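Local coordinates for putative uncharacterized protein (Helicobacter pylori, PDB 3TDG), which probably acts as a periplasmic thiol-disulfide oxidoreductase of the DsbG type, with reductase activity carried by a thioredoxin-fold domain, at residues Ala133-Glu138 with Lys192-Ile197; Tyr152-Pro157 with Lys246-Ser251; Gln163-Lys168 with Gly256-Tyr261; Thr167-His172 with Val178-Val183; Lys203-Gly208 with Glu212-Ile217. All coordinates share one frame; numbering follows the deposited sequence.

Interaction 1: residues Ala133-Glu138 with Lys192-Ile197; sequences ADYAIE and KKAALI. With FMT (formic acid), chain C.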
# COMPACT_ATOMS: atom_id res chain seq x y z
N ALA A 133 27.02 -15.78 -1.97
CA ALA A 133 28.02 -15.92 -0.91
C ALA A 133 29.47 -15.68 -1.35
O ALA A 133 30.32 -15.28 -0.53
CB ALA A 133 27.89 -17.28 -0.26
N ASP A 134 29.76 -15.93 -2.62
CA ASP A 134 31.11 -15.70 -3.15
C ASP A 134 31.27 -14.28 -3.74
O ASP A 134 32.36 -13.91 -4.16
CB ASP A 134 31.45 -16.75 -4.22
CG ASP A 134 30.47 -16.74 -5.38
OD1 ASP A 134 30.90 -17.01 -6.52
OD2 ASP A 134 29.27 -16.45 -5.18
N TYR A 135 30.19 -13.50 -3.77
CA TYR A 135 30.19 -12.24 -4.50
C TYR A 135 31.03 -11.15 -3.78
O TYR A 135 31.90 -10.50 -4.41
CB TYR A 135 28.77 -11.77 -4.80
CG TYR A 135 28.72 -10.66 -5.83
CD1 TYR A 135 28.51 -10.96 -7.18
CD2 TYR A 135 28.91 -9.33 -5.46
CE1 TYR A 135 28.48 -9.98 -8.12
CE2 TYR A 135 28.90 -8.32 -6.41
CZ TYR A 135 28.68 -8.65 -7.74
OH TYR A 135 28.63 -7.67 -8.71
N ALA A 136 30.79 -10.97 -2.48
CA ALA A 136 31.50 -9.94 -1.71
C ALA A 136 32.94 -10.32 -1.57
O ALA A 136 33.25 -11.51 -1.47
CB ALA A 136 30.87 -9.74 -0.32
N ILE A 137 33.81 -9.31 -1.54
CA ILE A 137 35.22 -9.52 -1.31
C ILE A 137 35.48 -9.18 0.14
O ILE A 137 35.49 -8.00 0.51
CB ILE A 137 36.10 -8.61 -2.18
CG1 ILE A 137 35.82 -8.86 -3.66
CG2 ILE A 137 37.59 -8.80 -1.84
CD1 ILE A 137 36.08 -7.66 -4.52
N GLU A 138 35.69 -10.21 0.94
CA GLU A 138 35.90 -10.02 2.37
C GLU A 138 37.39 -9.90 2.70
O GLU A 138 38.18 -10.80 2.44
CB GLU A 138 35.23 -11.15 3.17
CG GLU A 138 35.30 -10.92 4.68
CD GLU A 138 34.49 -11.92 5.49
OE1 GLU A 138 33.26 -12.03 5.29
OE2 GLU A 138 35.09 -12.56 6.36
N LYS A 192 31.15 -4.55 -16.67
CA LYS A 192 32.30 -5.26 -17.21
C LYS A 192 33.46 -5.31 -16.23
O LYS A 192 34.07 -6.35 -16.03
CB LYS A 192 32.72 -4.60 -18.52
CG LYS A 192 33.85 -5.28 -19.23
CD LYS A 192 33.83 -4.93 -20.74
CE LYS A 192 35.22 -5.14 -21.35
NZ LYS A 192 35.90 -6.40 -20.86
N LYS A 193 33.78 -4.18 -15.61
CA LYS A 193 34.81 -4.19 -14.59
C LYS A 193 34.41 -5.04 -13.38
O LYS A 193 35.22 -5.78 -12.85
CB LYS A 193 35.15 -2.75 -14.17
CG LYS A 193 36.06 -2.03 -15.19
CD LYS A 193 36.76 -0.83 -14.57
CE LYS A 193 37.70 -0.12 -15.60
NZ LYS A 193 38.45 0.98 -14.95
N ALA A 194 33.16 -4.91 -12.92
CA ALA A 194 32.68 -5.77 -11.82
C ALA A 194 32.84 -7.26 -12.16
O ALA A 194 33.30 -8.04 -11.32
CB ALA A 194 31.20 -5.44 -11.49
N ALA A 195 32.51 -7.64 -13.40
CA ALA A 195 32.69 -9.03 -13.89
C ALA A 195 34.13 -9.51 -13.83
O ALA A 195 34.41 -10.62 -13.37
CB ALA A 195 32.12 -9.18 -15.33
N LEU A 196 35.06 -8.67 -14.29
CA LEU A 196 36.48 -8.97 -14.28
C LEU A 196 36.99 -9.10 -12.86
O LEU A 196 37.82 -9.96 -12.56
CB LEU A 196 37.27 -7.85 -15.02
CG LEU A 196 37.03 -7.67 -16.53
CD1 LEU A 196 37.66 -6.35 -17.08
CD2 LEU A 196 37.54 -8.86 -17.33
N ILE A 197 36.48 -8.24 -11.98
CA ILE A 197 36.82 -8.34 -10.58
C ILE A 197 36.35 -9.70 -9.99
O ILE A 197 37.09 -10.33 -9.24
CB ILE A 197 36.33 -7.09 -9.74
CG1 ILE A 197 37.31 -5.91 -9.94
CG2 ILE A 197 36.29 -7.42 -8.23
CD1 ILE A 197 36.70 -4.52 -9.72
C FMT C . 37.69 -12.72 -0.23
O1 FMT C . 38.40 -13.47 -0.91
O2 FMT C . 36.49 -12.51 -0.43

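Interaction 2: residues Tyr152-Pro157 with Lys246-Ser251; sequences YIVSDP and KKIFES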
# COMPACT_ATOMS: atom_id res chain seq x y z
N TYR A 152 30.23 -3.24 5.36
CA TYR A 152 29.87 -3.42 3.97
C TYR A 152 30.12 -2.12 3.19
O TYR A 152 29.72 -1.05 3.64
CB TYR A 152 28.40 -3.80 3.84
CG TYR A 152 28.14 -5.27 3.97
CD1 TYR A 152 28.31 -6.13 2.87
CD2 TYR A 152 27.72 -5.82 5.19
CE1 TYR A 152 28.05 -7.49 2.98
CE2 TYR A 152 27.46 -7.19 5.31
CZ TYR A 152 27.63 -8.02 4.20
OH TYR A 152 27.38 -9.38 4.30
N ILE A 153 30.77 -2.24 2.04
CA ILE A 153 30.98 -1.11 1.14
C ILE A 153 30.45 -1.44 -0.27
O ILE A 153 31.03 -2.27 -0.97
CB ILE A 153 32.47 -0.74 1.07
CG1 ILE A 153 33.02 -0.46 2.48
CG2 ILE A 153 32.69 0.49 0.12
CD1 ILE A 153 34.44 -0.05 2.53
N VAL A 154 29.35 -0.82 -0.66
CA VAL A 154 28.81 -1.00 -2.02
C VAL A 154 29.50 0.04 -2.90
O VAL A 154 29.50 1.23 -2.57
CB VAL A 154 27.29 -0.88 -2.07
CG1 VAL A 154 26.76 -1.12 -3.51
CG2 VAL A 154 26.64 -1.88 -1.08
N SER A 155 30.13 -0.43 -3.97
CA SER A 155 31.11 0.35 -4.72
C SER A 155 31.07 0.01 -6.22
O SER A 155 30.98 -1.16 -6.60
CB SER A 155 32.50 0.09 -4.16
OG SER A 155 33.50 0.87 -4.83
N ASP A 156 31.13 1.06 -7.05
CA ASP A 156 31.13 0.93 -8.50
C ASP A 156 32.54 1.28 -8.99
O ASP A 156 33.09 2.30 -8.60
CB ASP A 156 30.07 1.87 -9.10
CG ASP A 156 29.86 1.65 -10.60
OD1 ASP A 156 28.76 1.18 -10.96
OD2 ASP A 156 30.78 1.95 -11.42
N PRO A 157 33.13 0.42 -9.83
CA PRO A 157 34.51 0.65 -10.28
C PRO A 157 34.68 1.78 -11.32
O PRO A 157 35.83 2.11 -11.66
CB PRO A 157 34.93 -0.71 -10.85
CG PRO A 157 33.67 -1.44 -11.16
CD PRO A 157 32.51 -0.75 -10.49
N LYS A 246 21.10 -5.44 -9.72
CA LYS A 246 19.66 -5.13 -9.80
C LYS A 246 18.96 -5.27 -8.46
O LYS A 246 18.12 -4.44 -8.12
CB LYS A 246 18.95 -6.04 -10.81
CG LYS A 246 18.87 -5.48 -12.23
CD LYS A 246 17.74 -6.14 -13.04
CE LYS A 246 16.39 -5.98 -12.34
NZ LYS A 246 15.25 -6.06 -13.31
N LYS A 247 19.31 -6.32 -7.71
CA LYS A 247 18.64 -6.68 -6.45
C LYS A 247 19.09 -5.84 -5.26
O LYS A 247 18.32 -5.61 -4.31
CB LYS A 247 18.86 -8.17 -6.14
CG LYS A 247 17.91 -9.13 -6.87
CD LYS A 247 18.26 -10.60 -6.59
CE LYS A 247 17.28 -11.56 -7.25
NZ LYS A 247 17.67 -11.82 -8.67
N ILE A 248 20.35 -5.41 -5.30
CA ILE A 248 20.85 -4.45 -4.32
C ILE A 248 20.08 -3.13 -4.43
O ILE A 248 19.67 -2.58 -3.43
CB ILE A 248 22.36 -4.22 -4.46
CG1 ILE A 248 23.13 -5.46 -4.03
CG2 ILE A 248 22.81 -3.02 -3.61
CD1 ILE A 248 24.51 -5.57 -4.68
N PHE A 249 19.86 -2.65 -5.66
CA PHE A 249 19.31 -1.31 -5.88
C PHE A 249 17.79 -1.28 -6.12
O PHE A 249 17.21 -0.20 -6.22
CB PHE A 249 20.04 -0.60 -7.03
CG PHE A 249 21.48 -0.28 -6.72
CD1 PHE A 249 21.82 0.87 -5.99
CD2 PHE A 249 22.50 -1.14 -7.12
CE1 PHE A 249 23.15 1.15 -5.69
CE2 PHE A 249 23.84 -0.87 -6.81
CZ PHE A 249 24.17 0.27 -6.10
N GLU A 250 17.17 -2.45 -6.18
CA GLU A 250 15.74 -2.61 -6.48
C GLU A 250 14.78 -1.81 -5.61
O GLU A 250 13.90 -1.15 -6.12
CB GLU A 250 15.38 -4.09 -6.33
CG GLU A 250 14.36 -4.56 -7.30
CD GLU A 250 14.46 -6.06 -7.50
OE1 GLU A 250 14.48 -6.80 -6.49
OE2 GLU A 250 14.54 -6.48 -8.68
N SER A 251 14.93 -1.91 -4.29
CA SER A 251 13.95 -1.36 -3.35
C SER A 251 14.09 0.15 -3.19
O SER A 251 13.15 0.84 -2.79
CB SER A 251 14.15 -2.00 -1.99
OG SER A 251 15.45 -1.71 -1.51

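Interaction 3: residues Gln163-Lys168 with Gly256-Tyr261; sequences QKELTK and GVPFLY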
# COMPACT_ATOMS: atom_id res chain seq x y z
N GLN A 163 36.39 5.43 -6.22
CA GLN A 163 37.84 5.41 -6.34
C GLN A 163 38.51 6.09 -5.15
O GLN A 163 39.50 5.58 -4.62
CB GLN A 163 38.30 6.08 -7.63
CG GLN A 163 38.14 5.27 -8.88
CD GLN A 163 38.57 6.07 -10.09
OE1 GLN A 163 37.98 7.10 -10.40
NE2 GLN A 163 39.64 5.62 -10.76
N LYS A 164 37.95 7.23 -4.73
CA LYS A 164 38.41 7.93 -3.53
C LYS A 164 38.20 7.08 -2.28
O LYS A 164 39.10 6.92 -1.45
CB LYS A 164 37.72 9.30 -3.40
CG LYS A 164 37.66 9.85 -1.96
CD LYS A 164 37.08 11.26 -1.97
CE LYS A 164 36.00 11.45 -0.91
NZ LYS A 164 34.84 12.13 -1.55
N GLU A 165 36.99 6.54 -2.14
CA GLU A 165 36.70 5.60 -1.06
C GLU A 165 37.70 4.42 -1.05
O GLU A 165 38.18 4.00 0.01
CB GLU A 165 35.25 5.12 -1.12
CG GLU A 165 34.87 4.07 -0.06
CD GLU A 165 35.03 4.57 1.38
OE1 GLU A 165 34.69 5.73 1.67
OE2 GLU A 165 35.48 3.78 2.25
N LEU A 166 38.03 3.89 -2.23
CA LEU A 166 39.00 2.79 -2.31
C LEU A 166 40.37 3.12 -1.68
O LEU A 166 41.01 2.24 -1.10
CB LEU A 166 39.14 2.30 -3.75
CG LEU A 166 40.08 1.11 -4.00
CD1 LEU A 166 39.65 -0.11 -3.19
CD2 LEU A 166 40.20 0.80 -5.46
N THR A 167 40.81 4.38 -1.76
CA THR A 167 42.10 4.78 -1.15
C THR A 167 42.09 4.66 0.38
O THR A 167 43.14 4.56 1.01
CB THR A 167 42.54 6.23 -1.56
OG1 THR A 167 41.64 7.19 -1.01
CG2 THR A 167 42.57 6.39 -3.07
N LYS A 168 40.90 4.65 0.97
CA LYS A 168 40.73 4.57 2.42
C LYS A 168 40.63 3.14 2.93
O LYS A 168 40.49 2.92 4.15
CB LYS A 168 39.49 5.35 2.86
CG LYS A 168 39.42 6.75 2.26
CD LYS A 168 38.27 7.55 2.81
CE LYS A 168 38.27 8.95 2.20
NZ LYS A 168 37.15 9.78 2.73
N GLY A 256 22.58 5.01 -3.97
CA GLY A 256 23.83 5.40 -4.62
C GLY A 256 25.08 4.83 -3.98
O GLY A 256 25.02 4.11 -2.98
N VAL A 257 26.22 5.18 -4.57
CA VAL A 257 27.50 4.64 -4.13
C VAL A 257 28.51 5.79 -3.96
O VAL A 257 28.31 6.85 -4.52
CB VAL A 257 28.05 3.60 -5.13
CG1 VAL A 257 27.11 2.37 -5.25
CG2 VAL A 257 28.30 4.24 -6.51
N PRO A 258 29.57 5.59 -3.16
CA PRO A 258 29.81 4.42 -2.30
C PRO A 258 28.81 4.42 -1.14
O PRO A 258 28.55 5.46 -0.55
CB PRO A 258 31.24 4.64 -1.79
CG PRO A 258 31.50 6.12 -1.95
CD PRO A 258 30.67 6.57 -3.11
N PHE A 259 28.25 3.25 -0.84
CA PHE A 259 27.35 3.08 0.28
C PHE A 259 28.06 2.25 1.35
O PHE A 259 28.45 1.10 1.09
CB PHE A 259 26.07 2.41 -0.19
CG PHE A 259 25.03 2.23 0.88
CD1 PHE A 259 23.98 3.13 0.99
CD2 PHE A 259 25.08 1.14 1.75
CE1 PHE A 259 23.00 2.98 1.98
CE2 PHE A 259 24.11 0.97 2.74
CZ PHE A 259 23.06 1.89 2.86
N LEU A 260 28.25 2.82 2.54
CA LEU A 260 28.86 2.07 3.63
C LEU A 260 27.80 1.67 4.66
O LEU A 260 26.86 2.43 4.94
CB LEU A 260 29.99 2.86 4.28
CG LEU A 260 31.33 2.96 3.55
CD1 LEU A 260 31.22 3.66 2.20
CD2 LEU A 260 32.34 3.69 4.44
N TYR A 261 27.92 0.46 5.20
CA TYR A 261 26.97 -0.04 6.18
C TYR A 261 27.68 -0.91 7.21
O TYR A 261 28.27 -1.95 6.86
CB TYR A 261 25.83 -0.81 5.50
CG TYR A 261 24.78 -1.39 6.43
CD1 TYR A 261 24.01 -0.57 7.28
CD2 TYR A 261 24.54 -2.77 6.45
CE1 TYR A 261 23.05 -1.12 8.14
CE2 TYR A 261 23.58 -3.33 7.29
CZ TYR A 261 22.83 -2.51 8.14
OH TYR A 261 21.89 -3.08 8.96

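Interaction 4: residues Thr167-His172 with Val178-Val183; sequences TKLRDH and VRMVVV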
# COMPACT_ATOMS: atom_id res chain seq x y z
N THR A 167 40.81 4.38 -1.76
CA THR A 167 42.10 4.78 -1.15
C THR A 167 42.09 4.66 0.38
O THR A 167 43.14 4.56 1.01
CB THR A 167 42.54 6.23 -1.56
OG1 THR A 167 41.64 7.19 -1.01
CG2 THR A 167 42.57 6.39 -3.07
N LYS A 168 40.90 4.65 0.97
CA LYS A 168 40.73 4.57 2.42
C LYS A 168 40.63 3.14 2.93
O LYS A 168 40.49 2.92 4.15
CB LYS A 168 39.49 5.35 2.86
CG LYS A 168 39.42 6.75 2.26
CD LYS A 168 38.27 7.55 2.81
CE LYS A 168 38.27 8.95 2.20
NZ LYS A 168 37.15 9.78 2.73
N LEU A 169 40.69 2.16 2.02
CA LEU A 169 40.44 0.76 2.38
C LEU A 169 41.41 0.21 3.44
O LEU A 169 40.96 -0.39 4.41
CB LEU A 169 40.39 -0.14 1.13
CG LEU A 169 40.07 -1.62 1.33
CD1 LEU A 169 38.71 -1.81 2.01
CD2 LEU A 169 40.14 -2.36 -0.01
N ARG A 170 42.71 0.41 3.24
CA ARG A 170 43.73 -0.02 4.22
C ARG A 170 43.54 0.60 5.61
O ARG A 170 43.86 -0.04 6.62
CB ARG A 170 45.16 0.23 3.72
CG ARG A 170 45.64 -0.77 2.70
CD ARG A 170 47.02 -0.43 2.18
NE ARG A 170 47.37 -1.20 0.98
CZ ARG A 170 47.14 -0.80 -0.27
NH1 ARG A 170 46.55 0.37 -0.52
NH2 ARG A 170 47.51 -1.57 -1.29
N ASP A 171 43.02 1.83 5.67
CA ASP A 171 42.70 2.47 6.96
C ASP A 171 41.47 1.87 7.60
O ASP A 171 41.45 1.66 8.81
CB ASP A 171 42.52 3.99 6.83
CG ASP A 171 43.82 4.71 6.59
OD1 ASP A 171 44.90 4.07 6.62
OD2 ASP A 171 43.77 5.93 6.37
N HIS A 172 40.44 1.60 6.78
CA HIS A 172 39.23 0.91 7.26
C HIS A 172 39.56 -0.44 7.88
O HIS A 172 38.85 -0.90 8.78
CB HIS A 172 38.23 0.68 6.12
CG HIS A 172 37.45 1.89 5.72
ND1 HIS A 172 36.49 2.46 6.53
CD2 HIS A 172 37.45 2.60 4.57
CE1 HIS A 172 35.95 3.49 5.90
NE2 HIS A 172 36.51 3.60 4.71
N VAL A 178 36.21 -5.60 6.17
CA VAL A 178 35.44 -5.00 5.07
C VAL A 178 34.92 -6.07 4.11
O VAL A 178 35.68 -6.92 3.65
CB VAL A 178 36.29 -3.96 4.32
CG1 VAL A 178 35.64 -3.55 2.97
CG2 VAL A 178 36.54 -2.75 5.21
N ARG A 179 33.62 -6.01 3.83
CA ARG A 179 33.02 -6.76 2.74
C ARG A 179 32.68 -5.81 1.59
O ARG A 179 31.63 -5.15 1.59
CB ARG A 179 31.78 -7.53 3.18
CG ARG A 179 32.09 -8.59 4.24
CD ARG A 179 30.87 -9.37 4.64
NE ARG A 179 31.24 -10.35 5.66
CZ ARG A 179 30.38 -10.94 6.48
NH1 ARG A 179 29.08 -10.66 6.42
NH2 ARG A 179 30.83 -11.82 7.37
N MET A 180 33.58 -5.74 0.62
CA MET A 180 33.38 -4.87 -0.52
C MET A 180 32.49 -5.55 -1.58
O MET A 180 32.81 -6.64 -2.07
CB MET A 180 34.74 -4.48 -1.09
CG MET A 180 34.66 -3.31 -2.05
SD MET A 180 36.26 -2.51 -2.17
CE MET A 180 36.04 -1.62 -3.70
N VAL A 181 31.39 -4.90 -1.93
CA VAL A 181 30.44 -5.41 -2.90
C VAL A 181 30.56 -4.55 -4.16
O VAL A 181 30.11 -3.40 -4.18
CB VAL A 181 29.00 -5.36 -2.34
CG1 VAL A 181 27.97 -5.85 -3.37
CG2 VAL A 181 28.90 -6.19 -1.04
N VAL A 182 31.22 -5.10 -5.19
CA VAL A 182 31.55 -4.33 -6.40
C VAL A 182 30.44 -4.52 -7.44
O VAL A 182 30.25 -5.62 -7.97
CB VAL A 182 32.96 -4.70 -6.97
CG1 VAL A 182 33.32 -3.80 -8.18
CG2 VAL A 182 34.00 -4.54 -5.90
N VAL A 183 29.69 -3.46 -7.68
CA VAL A 183 28.49 -3.53 -8.50
C VAL A 183 28.71 -2.98 -9.91
O VAL A 183 29.66 -2.20 -10.14
CB VAL A 183 27.31 -2.80 -7.84
CG1 VAL A 183 26.91 -3.49 -6.52
CG2 VAL A 183 27.67 -1.30 -7.60

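Interaction 5: residues Lys203-Gly208 with Glu212-Ile217; sequences KARARG and EDKISI. With FMT (formic acid), chain C.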
# COMPACT_ATOMS: atom_id res chain seq x y z
N LYS A 203 40.07 -16.57 -9.08
CA LYS A 203 41.46 -17.05 -9.29
C LYS A 203 42.34 -16.76 -8.09
O LYS A 203 43.08 -17.63 -7.64
CB LYS A 203 42.08 -16.45 -10.57
CG LYS A 203 41.34 -16.89 -11.84
CD LYS A 203 41.92 -16.25 -13.10
CE LYS A 203 41.13 -16.72 -14.32
NZ LYS A 203 41.27 -15.80 -15.49
N ALA A 204 42.24 -15.54 -7.56
CA ALA A 204 43.02 -15.16 -6.38
C ALA A 204 42.74 -16.03 -5.17
O ALA A 204 43.66 -16.44 -4.46
CB ALA A 204 42.80 -13.69 -6.04
N ARG A 205 41.46 -16.32 -4.91
CA ARG A 205 41.10 -17.21 -3.79
C ARG A 205 41.67 -18.62 -4.03
O ARG A 205 42.29 -19.20 -3.14
CB ARG A 205 39.59 -17.30 -3.59
CG ARG A 205 38.93 -16.06 -3.00
CD ARG A 205 37.44 -16.08 -3.34
NE ARG A 205 36.74 -14.89 -2.87
CZ ARG A 205 35.50 -14.56 -3.20
NH1 ARG A 205 34.80 -15.32 -4.03
NH2 ARG A 205 34.97 -13.45 -2.72
N ALA A 206 41.43 -19.15 -5.23
CA ALA A 206 41.91 -20.48 -5.65
C ALA A 206 43.41 -20.65 -5.40
O ALA A 206 43.83 -21.69 -4.90
CB ALA A 206 41.57 -20.76 -7.10
N ARG A 207 44.22 -19.62 -5.68
CA ARG A 207 45.66 -19.69 -5.39
C ARG A 207 46.07 -19.22 -3.98
O ARG A 207 47.26 -19.14 -3.66
CB ARG A 207 46.48 -18.98 -6.48
CG ARG A 207 46.30 -17.47 -6.55
CD ARG A 207 47.38 -16.78 -7.39
NE ARG A 207 47.00 -15.40 -7.67
CZ ARG A 207 47.33 -14.34 -6.93
NH1 ARG A 207 48.08 -14.47 -5.84
NH2 ARG A 207 46.91 -13.13 -7.30
N GLY A 208 45.09 -18.94 -3.12
CA GLY A 208 45.38 -18.52 -1.75
C GLY A 208 46.04 -17.15 -1.64
O GLY A 208 46.93 -16.94 -0.81
N GLU A 212 46.63 -8.03 0.59
CA GLU A 212 47.35 -7.08 -0.26
C GLU A 212 47.19 -7.37 -1.76
O GLU A 212 47.01 -6.44 -2.54
CB GLU A 212 48.86 -7.04 0.09
CG GLU A 212 49.23 -6.07 1.23
CD GLU A 212 48.83 -4.62 0.95
OE1 GLU A 212 48.29 -3.96 1.88
OE2 GLU A 212 49.04 -4.14 -0.18
N ASP A 213 47.27 -8.65 -2.13
CA ASP A 213 47.07 -9.08 -3.51
C ASP A 213 45.67 -8.71 -3.99
O ASP A 213 45.50 -8.30 -5.13
CB ASP A 213 47.23 -10.60 -3.63
CG ASP A 213 48.66 -11.08 -3.40
OD1 ASP A 213 48.81 -12.27 -3.04
OD2 ASP A 213 49.63 -10.31 -3.59
N LYS A 214 44.68 -8.90 -3.12
CA LYS A 214 43.29 -8.62 -3.49
C LYS A 214 43.08 -7.12 -3.67
O LYS A 214 42.47 -6.71 -4.65
CB LYS A 214 42.31 -9.22 -2.50
CG LYS A 214 42.30 -10.74 -2.56
CD LYS A 214 41.55 -11.37 -1.40
CE LYS A 214 41.62 -12.89 -1.53
NZ LYS A 214 40.98 -13.53 -0.37
N ILE A 215 43.63 -6.33 -2.75
CA ILE A 215 43.57 -4.86 -2.88
C ILE A 215 44.24 -4.39 -4.16
O ILE A 215 43.67 -3.56 -4.87
CB ILE A 215 44.14 -4.15 -1.63
CG1 ILE A 215 43.33 -4.56 -0.41
CG2 ILE A 215 44.11 -2.62 -1.80
CD1 ILE A 215 43.89 -4.06 0.88
N SER A 216 45.41 -4.95 -4.49
CA SER A 216 46.08 -4.61 -5.74
C SER A 216 45.24 -4.93 -6.96
O SER A 216 45.25 -4.17 -7.92
CB SER A 216 47.44 -5.31 -5.88
OG SER A 216 48.32 -4.83 -4.88
N ILE A 217 44.52 -6.05 -6.93
CA ILE A 217 43.60 -6.37 -8.01
C ILE A 217 42.56 -5.26 -8.14
O ILE A 217 42.29 -4.79 -9.23
CB ILE A 217 42.92 -7.76 -7.79
CG1 ILE A 217 43.92 -8.88 -8.10
CG2 ILE A 217 41.66 -7.90 -8.65
CD1 ILE A 217 43.58 -10.21 -7.44
C FMT C . 37.69 -12.72 -0.23
O1 FMT C . 38.40 -13.47 -0.91
O2 FMT C . 36.49 -12.51 -0.43

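Interaction 1: residues Ala133-Glu138 with Lys192-Ile197
Ile137 and Ile197 meet through single methyl groups, CD1 of Ile137 lying 3.7 Å from CG2 of Ile197, and the two side chains cross at about a right angle. Their branches differ: Ile137 reaches across with the end of its longer arm, whereas Ile197 offers the short CG2 branch, which stands anti to its own backbone N. Beside this pair the hydroxyl end of Tyr135 approaches the small Ala194, with OH 4.4 Å from CB. That hydroxyl is not left bare in the buried setting, since Tyr135 OH is hydrogen-bonded to the carbonyl of Val182. Farther out, Leu218 packs on both isoleucines, and backbone hydrogen bonds to Met180 hold Ile137 in the sheet. A bound formic acid accepts from the backbone of the next residue, Glu138 N to O2 at 2.8 Å. The contact packs helix 188-206 against the edge strand of the mixed sheet, the helix-on-sheet layering of the thioredoxin fold.

Interaction 2: residues Tyr152-Pro157 with Lys246-Ser251
With chi1 at -178°, Val154 swings CG1 anti to its backbone N and out from the strand toward helix 235-249, where Phe249 waits with chi1 at -66°, its ring carried back toward the sheet. The two side chains come from opposite directions, and CG1 of Val154 stops 3.9 Å from CZ of Phe249, the far end of the ring. The methyl approaches obliquely. The same methyl also touches Ile248, whose CG2 lies 4.4 Å from CG1 of Val154, a looser approach, so a single valine methyl serves both residues. Ile248 in turn covers part of its neighbour, with CG2 of Ile248 3.9 Å above one face of the Phe249 ring and offset toward the rim. The phenylalanine has an aromatic partner too, Trp185, whose ring stacks with it, while Phe128 of the long helix 98-129 packs on Val154. Valine suits a central strand, where a beta-branched chain is at ease in extended backbone. The bond from CA to CB of Phe249 is not aimed at the strand, but the length of its ring brings CZ to Val154. All three residues are buried, and their contact is made by carbon atoms alone. Its chemistry thus implies attachment by dispersion and exclusion of water, without the directional demands of polar bonds.

Interaction 3: residues Gln163-Lys168 with Gly256-Tyr261
Glu165 leaves helix 160-167 toward the C-terminal strand, and its CB rests against the ring of Pro258, 4.0 Å from CG. The next carbon follows the same ring, with CG of Glu165 4.1 Å from CB of Pro258. There the chain bends, chi2 being 60°, which turns the carboxylate onto Leu260. CD of Glu165 lies 4.0 Å from CD1 of Leu260; of its two oxygens, OE2 stands 3.8 Å from CD2 of Leu260 and OE1 4.1 Å from CD1. These are van der Waals contacts; the polar partner of OE2 is His172 NE2, in a weak hydrogen bond. A glutamate suits this partly exposed place because its methylene groups can lie on apolar neighbours while its charged end keeps a polar one. Pro258 follows a cis peptide bond, and its ring also touches His161 and Cys162. A cis-proline loop beside a CxxC at a helix start is characteristic of redox-active thioredoxin-fold proteins, so Cys159 and Cys162 probably form the redox site.

Interaction 4: residues Thr167-His172 with Val178-Val183
Leu169 and Val178 form the close part of this contact: CD1 of Leu169 lies 3.7 Å from CG1 of Val178 and 4.0 Å from its CB. The leucine gets there with CG anti to its backbone N, chi1 -177°, which sends the branched end from the first turn of helix 169-175 down onto the strand. A second, slightly wider touch comes from His172, one helical turn later, whose CB lies 3.9 Å from CG2 of Val178. Both methyls of Val178 meet CD1 of Leu169, and CG2 touches the histidine as well. Looser still is the other branch of Leu169, where CD2 stands 4.4 Å from SD of Met180. That bendable thioether chain runs on toward Leu166 and Tyr222. Solvent is nearer at the His172 side, for this residue is partly exposed while Leu169, Val178 and Met180 are buried. Only its CB touches this strand; the side chain also packs on Leu151 of the next one. Histidine suits such a boundary, giving a methylene to the core and a polar ring to the margin. Toward helix 211-222, Arg170 forms salt bridges with Glu212 and Glu219. The chemistry implies that helix and strand are joined by shape and hydrophobic burial, while the polar groups find partners at the margins.

Interaction 5: residues Lys203-Gly208 with Glu212-Ile217
Asp213 opens the contact from helix 211-222, its OD1 lying 3.6 Å from NH1 of Arg207 in a long salt bridge. The oxygen comes at the guanidinium edge, but the planes are 58° apart and only OD1 approaches, a single-oxygen rather than side-by-side pairing; OD1 also accepts from Ser210 N. Lys214 follows, extended beyond CG, and puts NZ 2.6 Å from O1 of a bound formic acid, probably from the crystallisation liquor. Arg205 meets the same molecule edge-on, NE giving to O1 and NH2 to O2, both at 2.9 Å. If the molecule is formate, its charge would offset the two cations. Three residues on, Ile217 sets CD1 3.8 Å from CB of Ala204, where a small residue lets the helices come close. Helix 188-206 ends in a Schellman motif with Gly208, at positive phi, as its C-prime residue, and the chain turns back into helix 211-222. This helical pair lies beside the sheet edge: Arg205 also binds the carbonyl of Asp134, and Ile215 packs on helix 169-175.

From the N terminus, the chain passes through the long helix 98-129 before all five contacts gather in the thioredoxin-like domain. Interaction 1 opens first, and closes on helix 188-206. Interactions 2 and 3 open inside that loop but close far beyond it, on helix 235-249 and at the last strand, so both cross interaction 1 and each other. Interaction 4 is a short local closure that shares Thr167 and Lys168 with interaction 3 and nests within interactions 1 and 2. Interaction 5 follows in series after interactions 1 and 4, nested within interactions 2 and 3. Interactions 1 to 4 tie helices to one mixed sheet; interaction 5 joins two helices and shares the formic acid with interaction 1.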